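Glutamine synthetase (Helicobacter pylori, PDB 5ZLI) belongs to the type I beta glutamine synthetases, dodecameric enzymes in which each chain joins a beta-grasp domain to a larger catalytic domain. Local coordinates at residues E139-F145 against A225-E230; G185-M191 against H221-Q226; K268-N274 against G335-P339; Y329-I333 against R369-S373. Residues are numbered along the deposited sequence.

Contact 1 (E139-F145 against A225-E230); sequences ENEFFIF and AQAQGE
Strand 142-145 runs antiparallel to strand 228-230, the short axes approaching to 4.6 Å with 132° between their directions, so the pair is strongly twisted. Phe-142 and Gly-229 form a hydrogen-bonded pair: Phe-142 N reaches Gly-229 O at 3.0 Å, and Gly-229 N returns to Phe-142 O at 2.9 Å. Phe-143 and Gln-228 form the next, non-hydrogen-bonded pair, CA to CA 4.3 Å, and Ile-144 N donates to Ala-227 O at 3.0 Å. Glycine suits position 229 because the Phe-142 ring (chi1 p) lays one face on Gly-229 O; a CB there would press on Phe-142 CE1. On the sheet face carrying Phe-143 (chi1 m) and Gln-228, Gln-228 CG sits 3.6 Å from the Phe-143 ring centroid in a CH-pi contact. This pairing joins neighbouring strands 133-145 and 228-237 of the mixed catalytic-domain sheet. A type I turn, Ala-225 to Gln-228, brings small methyls to the large rings: Ala-225 CB meets Phe-143 CZ at the ring edge (3.4 Å), while Ala-227 CB fills the hollow between Phe-143 CD1 (3.9 Å) and Phe-145 CE1 (3.8 Å). Extended Glu-230 (chi1 and chi2 t) brings OE1 to 2.9 Å from Glu-139 OE1 and 3.5 Å from Glu-141 OE2, like charges without a hydrogen bond; with Glu-223 nearby, this is probably the family's acidic divalent-cation cluster, though no metal is part of this contact.

Contact 2 (G185-M191 against H221-Q226); sequences GKQGGYM and HHEVAQ
His-221, next to last in strand 217-222, has chi1 p, and its ring offers a face to the edge of Tyr-190 (chi1 t) in an offset edge-to-face pair, centroids 5.4 Å apart and planes at 79°. Its CB also meets Met-191 SD at 3.8 Å; the peptide bond before Met-191 is cis. The His-222 ring brings CD2 to 3.2 Å from Gly-189 O; its NE2 donates to Gln-226 O at 3.1 Å, bracing the bend, and its ND1 hydrogen-bonds Asp-197 OD1. Glu-223 O lies 3.1 Å from Gly-189 CA, a place only glycine could fill, since a CB would clash there. Glu-223 OE2 accepts Val-224 N at 2.9 Å. Val-224 CG2 packs on Tyr-190 CB (3.6 Å), and Val-224 O takes Gly-189 N at 2.9 Å. Gln-226 CG ends the row 3.9 Å from Gly-185 O, beside the type II turn Gly-185 to Gly-188. This glycine-rich loop, between strand 156-162 and helix 200-212, thus covers the end of strand 217-222 at a subunit border, where Tyr-190 OH bonds Asp-60 N of a neighbouring subunit.

Contact 3 (K268-N274 against G335-P339); sequences KPLYGDN and GYEAP
A loop-to-loop cation-pi contact dominates this meeting of two irregular segments. Lys-268, kinked at chi2 (p), sets its ammonium over one face of Tyr-336, NZ 4.0 Å from the ring centroid and 15° off the normal, and a very short hydrogen bond from NZ to Asp-273 O (2.4 Å) fixes the charge in place. Lysine suits the spot by length, spanning its own loop to reach the ring. Van der Waals packing does most of the rest: Tyr-336 (chi1 m) inserts its ring against the backbone, CD1 3.7 Å from Asp-273 C and OH 3.5 Å from Gly-272 CA. Gly-272, at phi 78°, is the third residue of a type II turn from Leu-270 to Asp-273, a position where glycine is readily accommodated. Asn-274 OD1 approaches Tyr-336 CB (3.3 Å) and Tyr-336 O (3.1 Å), the latter two acceptors without a bond. Between the segments there is no hydrogen bond; within 268-274 Asp-273 OD1 accepts Asn-274 N at 2.8 Å. The loop leading to strand 278-286 thus packs against that joining helix 326-331 to strand 341-346.

Contact 4 (Y329-I333 against R369-S373); sequences YKRLI and RFPDS
Arg-331 bridges a gap that the backbones leave wide, the nearest CA atoms, of Leu-332 and Phe-370, being 7.6 Å apart. Its first three chi angles are all t, so the side chain runs out straight from the weakly bonded helix 326-331, and its guanidinium meets two carbonyls in its plane: NH1 donates to Phe-370 O at 3.1 Å and NH2 to Arg-369 O at 3.0 Å. The arrangement is that of an arginine tying successive backbone carbonyls of an irregular chain, a task its two terminal nitrogens suit. Phe-370 O also accepts Asn-323 ND2. Asp-372 (chi1 p) sets its CB over a guanidinium face; its OD2, 4.1 Å from Arg-331 NH1, is too far for a salt bridge and well out of the guanidinium plane, so no N-H points at it, and it is hydrogen-bonded instead to Ser-328 OG. Arg-369 NH1 makes a salt bridge to Glu-367 OE2 and NH2 a hydrogen bond to Glu-337 O. Leu-332 centres an inverse gamma turn, Ile-333 N bonding Arg-331 O at 2.9 Å, and Leu-332 CD2 packs 4.0 Å from Phe-370 O. The contact holds helix 326-331 to the loop between strand 366-368 and helix 377-393, with His-279 of strand 278-286 touching Arg-331.

From the N terminus, 139-145 opens contact 1 and 185-191 opens contact 2; the chain returns through 221-226, closing contact 2, and 225-230, closing contact 1. Contact 2 is thus nested in contact 1, apart from the shared Ala-225 and Gln-226. Contacts 3 and 4 come after contacts 1 and 2 in series, and cross each other: 268-274 and 329-333 open, 335-339 closes contact 3, and 369-373 closes contact 4. Asp-273 touches Ala-225 and Gln-226, joining contact 3 to contacts 1 and 2; Glu-337 O and Arg-369 NH2 tie contacts 3 and 4, and Asn-140 of contact 1 hydrogen-bonds Ser-373 of contact 4. The mixed sheet, its covering loops and helix 326-331 are so tied within the catalytic domain.

Contact 1 (E139-F145 against A225-E230)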
loop_
_atom_site.group_PDB
_atom_site.type_symbol
_atom_site.label_atom_id
_atom_site.label_comp_id
_atom_site.label_asym_id
_atom_site.label_seq_id
_atom_site.Cartn_x
_atom_site.Cartn_y
_atom_site.Cartn_z
ATOM N N GLU B 139 -29.546 -9.825 -40.434
ATOM C CA GLU B 139 -28.787 -8.741 -39.821
ATOM C C GLU B 139 -28.550 -9.164 -38.374
ATOM O O GLU B 139 -29.477 -9.109 -37.553
ATOM C CB GLU B 139 -29.571 -7.433 -39.854
ATOM C CG GLU B 139 -30.237 -7.071 -41.180
ATOM C CD GLU B 139 -31.289 -5.962 -40.997
ATOM O OE1 GLU B 139 -31.481 -5.520 -39.843
ATOM O OE2 GLU B 139 -31.941 -5.553 -41.986
ATOM N N ASN B 140 -27.315 -9.549 -38.037
ATOM C CA ASN B 140 -27.001 -9.966 -36.664
ATOM C C ASN B 140 -26.349 -8.805 -35.928
ATOM O O ASN B 140 -25.130 -8.623 -35.969
ATOM C CB ASN B 140 -26.091 -11.185 -36.614
ATOM C CG ASN B 140 -26.732 -12.418 -37.174
ATOM O OD1 ASN B 140 -27.379 -13.175 -36.447
ATOM N ND2 ASN B 140 -26.530 -12.654 -38.473
ATOM N N GLU B 141 -27.174 -8.035 -35.223
ATOM C CA GLU B 141 -26.656 -7.041 -34.290
ATOM C C GLU B 141 -25.859 -7.731 -33.185
ATOM O O GLU B 141 -26.202 -8.835 -32.741
ATOM C CB GLU B 141 -27.798 -6.198 -33.698
ATOM C CG GLU B 141 -28.655 -5.496 -34.769
ATOM C CD GLU B 141 -29.852 -4.685 -34.228
ATOM O OE1 GLU B 141 -30.387 -5.032 -33.152
ATOM O OE2 GLU B 141 -30.317 -3.753 -34.935
ATOM N N PHE B 142 -24.791 -7.062 -32.748
ATOM C CA PHE B 142 -23.863 -7.599 -31.768
ATOM C C PHE B 142 -23.329 -6.480 -30.893
ATOM O O PHE B 142 -23.708 -5.322 -31.020
ATOM C CB PHE B 142 -22.703 -8.306 -32.431
ATOM C CG PHE B 142 -21.899 -7.416 -33.324
ATOM C CD1 PHE B 142 -20.939 -6.579 -32.807
ATOM C CD2 PHE B 142 -22.093 -7.454 -34.692
ATOM C CE1 PHE B 142 -20.198 -5.766 -33.640
ATOM C CE2 PHE B 142 -21.360 -6.682 -35.509
ATOM C CZ PHE B 142 -20.402 -5.815 -34.986
ATOM N N PHE B 143 -22.465 -6.861 -29.970
ATOM C CA PHE B 143 -21.882 -5.959 -28.999
ATOM C C PHE B 143 -20.403 -6.254 -28.906
ATOM O O PHE B 143 -19.979 -7.410 -28.951
ATOM C CB PHE B 143 -22.482 -6.121 -27.602
ATOM C CG PHE B 143 -23.804 -5.461 -27.417
ATOM C CD1 PHE B 143 -23.876 -4.136 -26.980
ATOM C CD2 PHE B 143 -24.977 -6.157 -27.660
ATOM C CE1 PHE B 143 -25.096 -3.512 -26.806
ATOM C CE2 PHE B 143 -26.207 -5.547 -27.481
ATOM C CZ PHE B 143 -26.275 -4.219 -27.053
ATOM N N ILE B 144 -19.622 -5.222 -28.716
ATOM C CA ILE B 144 -18.213 -5.395 -28.483
ATOM C C ILE B 144 -17.931 -4.789 -27.137
ATOM O O ILE B 144 -18.065 -3.578 -26.955
ATOM C CB ILE B 144 -17.362 -4.761 -29.569
ATOM C CG1 ILE B 144 -17.612 -5.533 -30.869
ATOM C CG2 ILE B 144 -15.897 -4.676 -29.076
ATOM C CD1 ILE B 144 -16.583 -5.306 -31.955
ATOM N N PHE B 145 -17.635 -5.632 -26.175
ATOM C CA PHE B 145 -17.358 -5.190 -24.825
ATOM C C PHE B 145 -15.855 -5.187 -24.541
ATOM O O PHE B 145 -15.043 -5.715 -25.307
ATOM C CB PHE B 145 -18.144 -6.070 -23.848
ATOM C CG PHE B 145 -19.662 -5.892 -23.931
ATOM C CD1 PHE B 145 -20.239 -4.611 -23.815
ATOM C CD2 PHE B 145 -20.500 -6.993 -24.092
ATOM C CE1 PHE B 145 -21.612 -4.435 -23.866
ATOM C CE2 PHE B 145 -21.884 -6.831 -24.141
ATOM C CZ PHE B 145 -22.439 -5.557 -24.029
ATOM N N ALA B 225 -28.054 0.514 -28.988
ATOM C CA ALA B 225 -27.485 0.313 -27.660
ATOM C C ALA B 225 -26.007 0.718 -27.638
ATOM O O ALA B 225 -25.378 0.945 -28.672
ATOM C CB ALA B 225 -27.632 -1.133 -27.219
ATOM N N GLN B 226 -25.450 0.787 -26.431
ATOM C CA GLN B 226 -24.218 1.541 -26.212
ATOM C C GLN B 226 -23.001 0.917 -26.906
ATOM O O GLN B 226 -22.171 1.646 -27.455
ATOM C CB GLN B 226 -23.992 1.705 -24.718
ATOM C CG GLN B 226 -25.172 2.360 -24.069
ATOM C CD GLN B 226 -24.965 2.611 -22.619
ATOM O OE1 GLN B 226 -24.082 3.358 -22.226
ATOM N NE2 GLN B 226 -25.779 1.964 -21.796
ATOM N N ALA B 227 -22.820 -0.401 -26.868
ATOM C CA ALA B 227 -21.638 -0.976 -27.520
ATOM C C ALA B 227 -22.019 -1.809 -28.739
ATOM O O ALA B 227 -21.302 -2.731 -29.133
ATOM C CB ALA B 227 -20.801 -1.815 -26.557
ATOM N N GLN B 228 -23.134 -1.471 -29.349
ATOM C CA GLN B 228 -23.791 -2.334 -30.298
ATOM C C GLN B 228 -23.383 -1.951 -31.716
ATOM O O GLN B 228 -23.007 -0.805 -31.997
ATOM C CB GLN B 228 -25.304 -2.236 -30.128
ATOM C CG GLN B 228 -26.008 -3.527 -30.426
ATOM C CD GLN B 228 -27.497 -3.406 -30.357
ATOM O OE1 GLN B 228 -28.042 -2.306 -30.304
ATOM N NE2 GLN B 228 -28.173 -4.534 -30.400
ATOM N N GLY B 229 -23.487 -2.928 -32.614
ATOM C CA GLY B 229 -23.051 -2.761 -33.987
ATOM C C GLY B 229 -23.785 -3.744 -34.867
ATOM O O GLY B 229 -24.519 -4.607 -34.383
ATOM N N GLU B 230 -23.571 -3.609 -36.172
ATOM C CA GLU B 230 -24.306 -4.407 -37.140
ATOM C C GLU B 230 -23.597 -4.299 -38.493
ATOM O O GLU B 230 -23.074 -3.240 -38.849
ATOM C CB GLU B 230 -25.749 -3.882 -37.243
ATOM C CG GLU B 230 -26.868 -4.824 -37.741
ATOM C CD GLU B 230 -28.171 -4.042 -37.967
ATOM O OE1 GLU B 230 -29.256 -4.641 -38.179
ATOM O OE2 GLU B 230 -28.101 -2.797 -37.877
#

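Contact 2 (G185-M191 against H221-Q226)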
loop_
_atom_site.group_PDB
_atom_site.type_symbol
_atom_site.label_atom_id
_atom_site.label_comp_id
_atom_site.label_asym_id
_atom_site.label_seq_id
_atom_site.Cartn_x
_atom_site.Cartn_y
_atom_site.Cartn_z
ATOM N N GLY B 185 -25.765 8.118 -24.927
ATOM C CA GLY B 185 -26.637 7.725 -23.850
ATOM C C GLY B 185 -27.052 6.272 -23.984
ATOM O O GLY B 185 -26.949 5.650 -25.048
ATOM N N LYS B 186 -27.489 5.704 -22.869
ATOM C CA LYS B 186 -28.370 4.560 -22.972
ATOM C C LYS B 186 -29.349 4.830 -24.106
ATOM O O LYS B 186 -30.017 5.874 -24.128
ATOM C CB LYS B 186 -29.116 4.338 -21.645
ATOM C CG LYS B 186 -29.526 2.873 -21.417
ATOM C CD LYS B 186 -30.027 2.601 -20.001
ATOM C CE LYS B 186 -28.885 2.511 -18.991
ATOM N NZ LYS B 186 -29.395 2.349 -17.591
ATOM N N GLN B 187 -29.357 3.943 -25.099
ATOM C CA GLN B 187 -30.227 4.049 -26.272
ATOM C C GLN B 187 -29.779 5.147 -27.256
ATOM O O GLN B 187 -30.554 5.546 -28.126
ATOM C CB GLN B 187 -31.687 4.294 -25.845
ATOM C CG GLN B 187 -32.421 3.033 -25.401
ATOM C CD GLN B 187 -33.941 3.152 -25.454
ATOM O OE1 GLN B 187 -34.556 2.874 -26.495
ATOM N NE2 GLN B 187 -34.556 3.550 -24.329
ATOM N N GLY B 188 -28.513 5.578 -27.221
ATOM C CA GLY B 188 -28.104 6.684 -28.061
ATOM C C GLY B 188 -27.094 6.393 -29.157
ATOM O O GLY B 188 -26.621 7.338 -29.792
ATOM N N GLY B 189 -26.770 5.128 -29.433
ATOM C CA GLY B 189 -25.695 4.812 -30.362
ATOM C C GLY B 189 -26.016 4.965 -31.837
ATOM O O GLY B 189 -25.151 4.700 -32.684
ATOM N N TYR B 190 -27.236 5.393 -32.168
ATOM C CA TYR B 190 -27.681 5.470 -33.549
ATOM C C TYR B 190 -27.941 6.923 -33.991
ATOM O O TYR B 190 -28.993 7.507 -33.665
ATOM C CB TYR B 190 -28.925 4.611 -33.690
ATOM C CG TYR B 190 -29.436 4.366 -35.098
ATOM C CD1 TYR B 190 -30.157 5.343 -35.783
ATOM C CD2 TYR B 190 -29.231 3.146 -35.726
ATOM C CE1 TYR B 190 -30.642 5.114 -37.050
ATOM C CE2 TYR B 190 -29.715 2.907 -37.000
ATOM C CZ TYR B 190 -30.417 3.898 -37.652
ATOM O OH TYR B 190 -30.890 3.669 -38.912
ATOM N N MET B 191 -26.996 7.522 -34.726
ATOM C CA MET B 191 -25.689 6.947 -35.010
ATOM C C MET B 191 -24.610 8.019 -34.803
ATOM O O MET B 191 -24.023 8.497 -35.767
ATOM C CB MET B 191 -25.624 6.448 -36.443
ATOM C CG MET B 191 -26.854 5.723 -36.892
ATOM S SD MET B 191 -26.591 5.153 -38.567
ATOM C CE MET B 191 -28.156 5.562 -39.329
ATOM N N HIS B 221 -22.883 0.178 -39.413
ATOM C CA HIS B 221 -23.130 1.342 -38.576
ATOM C C HIS B 221 -23.029 0.921 -37.133
ATOM O O HIS B 221 -23.122 -0.257 -36.805
ATOM C CB HIS B 221 -24.533 1.990 -38.826
ATOM C CG HIS B 221 -25.716 1.067 -38.637
ATOM N ND1 HIS B 221 -26.345 0.885 -37.419
ATOM C CD2 HIS B 221 -26.362 0.247 -39.507
ATOM C CE1 HIS B 221 -27.334 0.016 -37.552
ATOM N NE2 HIS B 221 -27.359 -0.396 -38.806
ATOM N N HIS B 222 -22.791 1.897 -36.277
ATOM C CA HIS B 222 -23.130 1.711 -34.877
ATOM C C HIS B 222 -24.632 1.428 -34.737
ATOM O O HIS B 222 -25.447 1.877 -35.543
ATOM C CB HIS B 222 -22.757 2.966 -34.099
ATOM C CG HIS B 222 -22.390 2.713 -32.673
ATOM N ND1 HIS B 222 -21.085 2.648 -32.238
ATOM C CD2 HIS B 222 -23.160 2.477 -31.585
ATOM C CE1 HIS B 222 -21.065 2.410 -30.939
ATOM N NE2 HIS B 222 -22.313 2.300 -30.520
ATOM N N GLU B 223 -25.014 0.689 -33.699
ATOM C CA GLU B 223 -26.439 0.477 -33.424
ATOM C C GLU B 223 -26.912 1.258 -32.198
ATOM O O GLU B 223 -26.151 2.007 -31.589
ATOM C CB GLU B 223 -26.723 -1.013 -33.267
ATOM C CG GLU B 223 -27.560 -1.617 -34.390
ATOM C CD GLU B 223 -28.988 -1.057 -34.414
ATOM O OE1 GLU B 223 -29.489 -0.713 -35.514
ATOM O OE2 GLU B 223 -29.633 -1.012 -33.323
ATOM N N VAL B 224 -28.170 1.016 -31.802
ATOM C CA VAL B 224 -28.874 1.887 -30.851
ATOM C C VAL B 224 -28.329 1.737 -29.424
ATOM O O VAL B 224 -28.240 2.716 -28.676
ATOM C CB VAL B 224 -30.394 1.630 -30.892
ATOM C CG1 VAL B 224 -31.068 2.302 -29.714
ATOM C CG2 VAL B 224 -30.977 2.098 -32.198
ATOM N N ALA B 225 -28.054 0.514 -28.988
ATOM C CA ALA B 225 -27.485 0.313 -27.660
ATOM C C ALA B 225 -26.007 0.718 -27.638
ATOM O O ALA B 225 -25.378 0.945 -28.672
ATOM C CB ALA B 225 -27.632 -1.133 -27.219
ATOM N N GLN B 226 -25.450 0.787 -26.431
ATOM C CA GLN B 226 -24.218 1.541 -26.212
ATOM C C GLN B 226 -23.001 0.917 -26.906
ATOM O O GLN B 226 -22.171 1.646 -27.455
ATOM C CB GLN B 226 -23.992 1.705 -24.718
ATOM C CG GLN B 226 -25.172 2.360 -24.069
ATOM C CD GLN B 226 -24.965 2.611 -22.619
ATOM O OE1 GLN B 226 -24.082 3.358 -22.226
ATOM N NE2 GLN B 226 -25.779 1.964 -21.796
#

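Contact 3 (K268-N274 against G335-P339)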
loop_
_atom_site.group_PDB
_atom_site.type_symbol
_atom_site.label_atom_id
_atom_site.label_comp_id
_atom_site.label_asym_id
_atom_site.label_seq_id
_atom_site.Cartn_x
_atom_site.Cartn_y
_atom_site.Cartn_z
ATOM N N LYS B 268 -29.954 -9.952 -25.047
ATOM C CA LYS B 268 -30.118 -8.827 -24.116
ATOM C C LYS B 268 -29.057 -8.827 -23.008
ATOM O O LYS B 268 -29.294 -9.307 -21.894
ATOM C CB LYS B 268 -31.529 -8.852 -23.526
ATOM C CG LYS B 268 -31.953 -7.630 -22.727
ATOM C CD LYS B 268 -32.377 -6.495 -23.640
ATOM C CE LYS B 268 -33.378 -5.610 -22.977
ATOM N NZ LYS B 268 -33.610 -4.480 -23.870
ATOM N N PRO B 269 -27.855 -8.269 -23.279
ATOM C CA PRO B 269 -26.839 -8.157 -22.212
ATOM C C PRO B 269 -27.027 -6.988 -21.264
ATOM O O PRO B 269 -26.581 -7.045 -20.119
ATOM C CB PRO B 269 -25.529 -7.987 -22.986
ATOM C CG PRO B 269 -25.932 -7.358 -24.269
ATOM C CD PRO B 269 -27.289 -7.950 -24.609
ATOM N N LEU B 270 -27.665 -5.918 -21.707
ATOM C CA LEU B 270 -27.815 -4.727 -20.887
ATOM C C LEU B 270 -29.286 -4.549 -20.586
ATOM O O LEU B 270 -30.098 -4.449 -21.512
ATOM C CB LEU B 270 -27.288 -3.482 -21.598
ATOM C CG LEU B 270 -25.855 -3.527 -22.113
ATOM C CD1 LEU B 270 -25.571 -2.294 -22.945
ATOM C CD2 LEU B 270 -24.922 -3.602 -20.956
ATOM N N TYR B 271 -29.622 -4.489 -19.300
ATOM C CA TYR B 271 -30.969 -4.099 -18.928
ATOM C C TYR B 271 -31.178 -2.633 -19.293
ATOM O O TYR B 271 -30.277 -1.801 -19.171
ATOM C CB TYR B 271 -31.219 -4.334 -17.443
ATOM C CG TYR B 271 -32.645 -4.057 -17.058
ATOM C CD1 TYR B 271 -33.679 -4.832 -17.554
ATOM C CD2 TYR B 271 -32.969 -2.997 -16.220
ATOM C CE1 TYR B 271 -35.006 -4.582 -17.210
ATOM C CE2 TYR B 271 -34.291 -2.729 -15.876
ATOM C CZ TYR B 271 -35.305 -3.529 -16.374
ATOM O OH TYR B 271 -36.623 -3.275 -16.034
ATOM N N GLY B 272 -32.349 -2.329 -19.809
ATOM C CA GLY B 272 -32.661 -0.945 -20.090
ATOM C C GLY B 272 -32.045 -0.372 -21.344
ATOM O O GLY B 272 -32.137 0.846 -21.557
ATOM N N ASP B 273 -31.459 -1.208 -22.201
ATOM C CA ASP B 273 -31.009 -0.744 -23.498
ATOM C C ASP B 273 -31.419 -1.782 -24.528
ATOM O O ASP B 273 -31.900 -2.868 -24.186
ATOM C CB ASP B 273 -29.511 -0.480 -23.545
ATOM C CG ASP B 273 -29.152 0.632 -24.545
ATOM O OD1 ASP B 273 -30.051 1.085 -25.305
ATOM O OD2 ASP B 273 -27.981 1.077 -24.534
ATOM N N ASN B 274 -31.282 -1.410 -25.797
ATOM C CA ASN B 274 -31.796 -2.237 -26.881
ATOM C C ASN B 274 -31.158 -3.608 -26.868
ATOM O O ASN B 274 -29.972 -3.749 -26.563
ATOM C CB ASN B 274 -31.543 -1.589 -28.244
ATOM C CG ASN B 274 -32.743 -0.856 -28.764
ATOM O OD1 ASN B 274 -33.591 -0.373 -28.007
ATOM N ND2 ASN B 274 -32.849 -0.807 -30.069
ATOM N N GLY B 335 -40.830 -1.696 -26.335
ATOM C CA GLY B 335 -40.235 -0.378 -26.320
ATOM C C GLY B 335 -38.781 -0.274 -26.666
ATOM O O GLY B 335 -38.187 0.786 -26.433
ATOM N N TYR B 336 -38.202 -1.302 -27.268
ATOM C CA TYR B 336 -36.795 -1.307 -27.656
ATOM C C TYR B 336 -36.680 -1.726 -29.110
ATOM O O TYR B 336 -35.627 -2.212 -29.548
ATOM C CB TYR B 336 -35.980 -2.238 -26.747
ATOM C CG TYR B 336 -35.893 -1.742 -25.333
ATOM C CD1 TYR B 336 -34.969 -0.763 -24.975
ATOM C CD2 TYR B 336 -36.805 -2.183 -24.366
ATOM C CE1 TYR B 336 -34.933 -0.265 -23.665
ATOM C CE2 TYR B 336 -36.779 -1.689 -23.060
ATOM C CZ TYR B 336 -35.843 -0.736 -22.719
ATOM O OH TYR B 336 -35.847 -0.279 -21.426
ATOM N N GLU B 337 -37.748 -1.447 -29.873
ATOM C CA GLU B 337 -37.898 -1.860 -31.266
ATOM C C GLU B 337 -37.844 -3.385 -31.407
ATOM O O GLU B 337 -37.441 -3.923 -32.445
ATOM C CB GLU B 337 -36.856 -1.136 -32.124
ATOM C CG GLU B 337 -37.223 0.349 -32.088
ATOM C CD GLU B 337 -36.205 1.288 -32.686
ATOM O OE1 GLU B 337 -35.265 0.820 -33.384
ATOM O OE2 GLU B 337 -36.344 2.515 -32.407
ATOM N N ALA B 338 -38.279 -4.082 -30.344
ATOM C CA ALA B 338 -38.402 -5.523 -30.266
ATOM C C ALA B 338 -39.868 -5.928 -30.263
ATOM O O ALA B 338 -40.650 -5.414 -29.448
ATOM C CB ALA B 338 -37.717 -6.050 -29.003
ATOM N N PRO B 339 -40.259 -6.863 -31.132
ATOM C CA PRO B 339 -41.666 -7.275 -31.204
ATOM C C PRO B 339 -42.130 -8.084 -30.001
ATOM O O PRO B 339 -41.492 -9.062 -29.602
ATOM C CB PRO B 339 -41.709 -8.128 -32.470
ATOM C CG PRO B 339 -40.315 -8.648 -32.607
ATOM C CD PRO B 339 -39.441 -7.526 -32.161
#

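Contact 4 (Y329-I333 against R369-S373)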
loop_
_atom_site.group_PDB
_atom_site.type_symbol
_atom_site.label_atom_id
_atom_site.label_comp_id
_atom_site.label_asym_id
_atom_site.label_seq_id
_atom_site.Cartn_x
_atom_site.Cartn_y
_atom_site.Cartn_z
ATOM N N TYR B 329 -35.897 -13.842 -24.365
ATOM C CA TYR B 329 -37.149 -13.310 -23.882
ATOM C C TYR B 329 -36.977 -12.094 -22.988
ATOM O O TYR B 329 -37.961 -11.416 -22.716
ATOM C CB TYR B 329 -37.905 -14.418 -23.169
ATOM C CG TYR B 329 -38.223 -15.500 -24.134
ATOM C CD1 TYR B 329 -39.434 -15.505 -24.833
ATOM C CD2 TYR B 329 -37.289 -16.478 -24.427
ATOM C CE1 TYR B 329 -39.717 -16.491 -25.762
ATOM C CE2 TYR B 329 -37.563 -17.479 -25.355
ATOM C CZ TYR B 329 -38.776 -17.480 -26.012
ATOM O OH TYR B 329 -39.031 -18.473 -26.923
ATOM N N LYS B 330 -35.763 -11.804 -22.520
ATOM C CA LYS B 330 -35.495 -10.497 -21.932
ATOM C C LYS B 330 -35.490 -9.385 -22.966
ATOM O O LYS B 330 -35.622 -8.216 -22.602
ATOM C CB LYS B 330 -34.164 -10.535 -21.185
ATOM C CG LYS B 330 -34.023 -11.801 -20.363
ATOM C CD LYS B 330 -34.625 -11.610 -18.963
ATOM C CE LYS B 330 -34.997 -12.951 -18.366
ATOM N NZ LYS B 330 -33.929 -13.959 -18.440
ATOM N N ARG B 331 -35.311 -9.727 -24.235
ATOM C CA ARG B 331 -35.348 -8.792 -25.343
ATOM C C ARG B 331 -36.766 -8.531 -25.841
ATOM O O ARG B 331 -37.044 -7.423 -26.323
ATOM C CB ARG B 331 -34.479 -9.333 -26.468
ATOM C CG ARG B 331 -34.657 -8.679 -27.805
ATOM C CD ARG B 331 -33.641 -9.233 -28.777
ATOM N NE ARG B 331 -33.859 -8.761 -30.141
ATOM C CZ ARG B 331 -34.674 -9.342 -31.023
ATOM N NH1 ARG B 331 -35.350 -10.443 -30.708
ATOM N NH2 ARG B 331 -34.812 -8.817 -32.233
ATOM N N LEU B 332 -37.657 -9.530 -25.751
ATOM C CA LEU B 332 -39.018 -9.450 -26.279
ATOM C C LEU B 332 -39.966 -8.715 -25.332
ATOM O O LEU B 332 -41.098 -9.151 -25.079
ATOM C CB LEU B 332 -39.516 -10.870 -26.547
ATOM C CG LEU B 332 -38.535 -11.677 -27.441
ATOM C CD1 LEU B 332 -39.009 -13.129 -27.664
ATOM C CD2 LEU B 332 -38.090 -11.008 -28.784
ATOM N N ILE B 333 -39.529 -7.538 -24.901
ATOM C CA ILE B 333 -40.225 -6.642 -23.987
ATOM C C ILE B 333 -40.501 -5.352 -24.751
ATOM O O ILE B 333 -39.678 -4.925 -25.580
ATOM C CB ILE B 333 -39.396 -6.417 -22.710
ATOM C CG1 ILE B 333 -39.635 -7.535 -21.695
ATOM C CG2 ILE B 333 -39.656 -5.071 -22.087
ATOM C CD1 ILE B 333 -39.466 -8.922 -22.196
ATOM N N ARG B 369 -38.637 -9.606 -37.399
ATOM C CA ARG B 369 -37.833 -8.911 -36.410
ATOM C C ARG B 369 -37.718 -9.664 -35.091
ATOM O O ARG B 369 -36.959 -9.226 -34.222
ATOM C CB ARG B 369 -38.394 -7.513 -36.150
ATOM C CG ARG B 369 -38.456 -6.632 -37.363
ATOM C CD ARG B 369 -39.072 -5.294 -37.016
ATOM N NE ARG B 369 -38.363 -4.591 -35.941
ATOM C CZ ARG B 369 -37.195 -3.960 -36.096
ATOM N NH1 ARG B 369 -36.582 -3.939 -37.273
ATOM N NH2 ARG B 369 -36.632 -3.344 -35.069
ATOM N N PHE B 370 -38.489 -10.726 -34.885
ATOM C CA PHE B 370 -38.442 -11.424 -33.608
ATOM C C PHE B 370 -37.257 -12.373 -33.422
ATOM O O PHE B 370 -36.874 -12.605 -32.271
ATOM C CB PHE B 370 -39.756 -12.168 -33.356
ATOM C CG PHE B 370 -40.185 -13.070 -34.485
ATOM C CD1 PHE B 370 -40.987 -12.586 -35.507
ATOM C CD2 PHE B 370 -39.816 -14.401 -34.517
ATOM C CE1 PHE B 370 -41.387 -13.391 -36.543
ATOM C CE2 PHE B 370 -40.217 -15.223 -35.575
ATOM C CZ PHE B 370 -41.002 -14.708 -36.582
ATOM N N PRO B 371 -36.627 -12.931 -34.461
ATOM C CA PRO B 371 -35.485 -13.830 -34.201
ATOM C C PRO B 371 -34.239 -13.100 -33.706
ATOM O O PRO B 371 -34.057 -11.897 -33.906
ATOM C CB PRO B 371 -35.234 -14.512 -35.550
ATOM C CG PRO B 371 -36.009 -13.788 -36.519
ATOM C CD PRO B 371 -37.060 -12.998 -35.865
ATOM N N ASP B 372 -33.373 -13.867 -33.028
ATOM C CA ASP B 372 -32.084 -13.396 -32.514
ATOM C C ASP B 372 -30.986 -14.416 -32.787
ATOM O O ASP B 372 -31.228 -15.531 -33.260
ATOM C CB ASP B 372 -32.131 -13.092 -31.011
ATOM C CG ASP B 372 -32.713 -14.239 -30.177
ATOM O OD1 ASP B 372 -32.145 -15.350 -30.214
ATOM O OD2 ASP B 372 -33.726 -14.008 -29.461
ATOM N N SER B 373 -29.754 -14.014 -32.485
ATOM C CA SER B 373 -28.604 -14.838 -32.853
ATOM C C SER B 373 -28.332 -15.963 -31.868
ATOM O O SER B 373 -27.501 -16.832 -32.157
ATOM C CB SER B 373 -27.354 -13.974 -33.010
ATOM O OG SER B 373 -27.584 -12.890 -33.909
#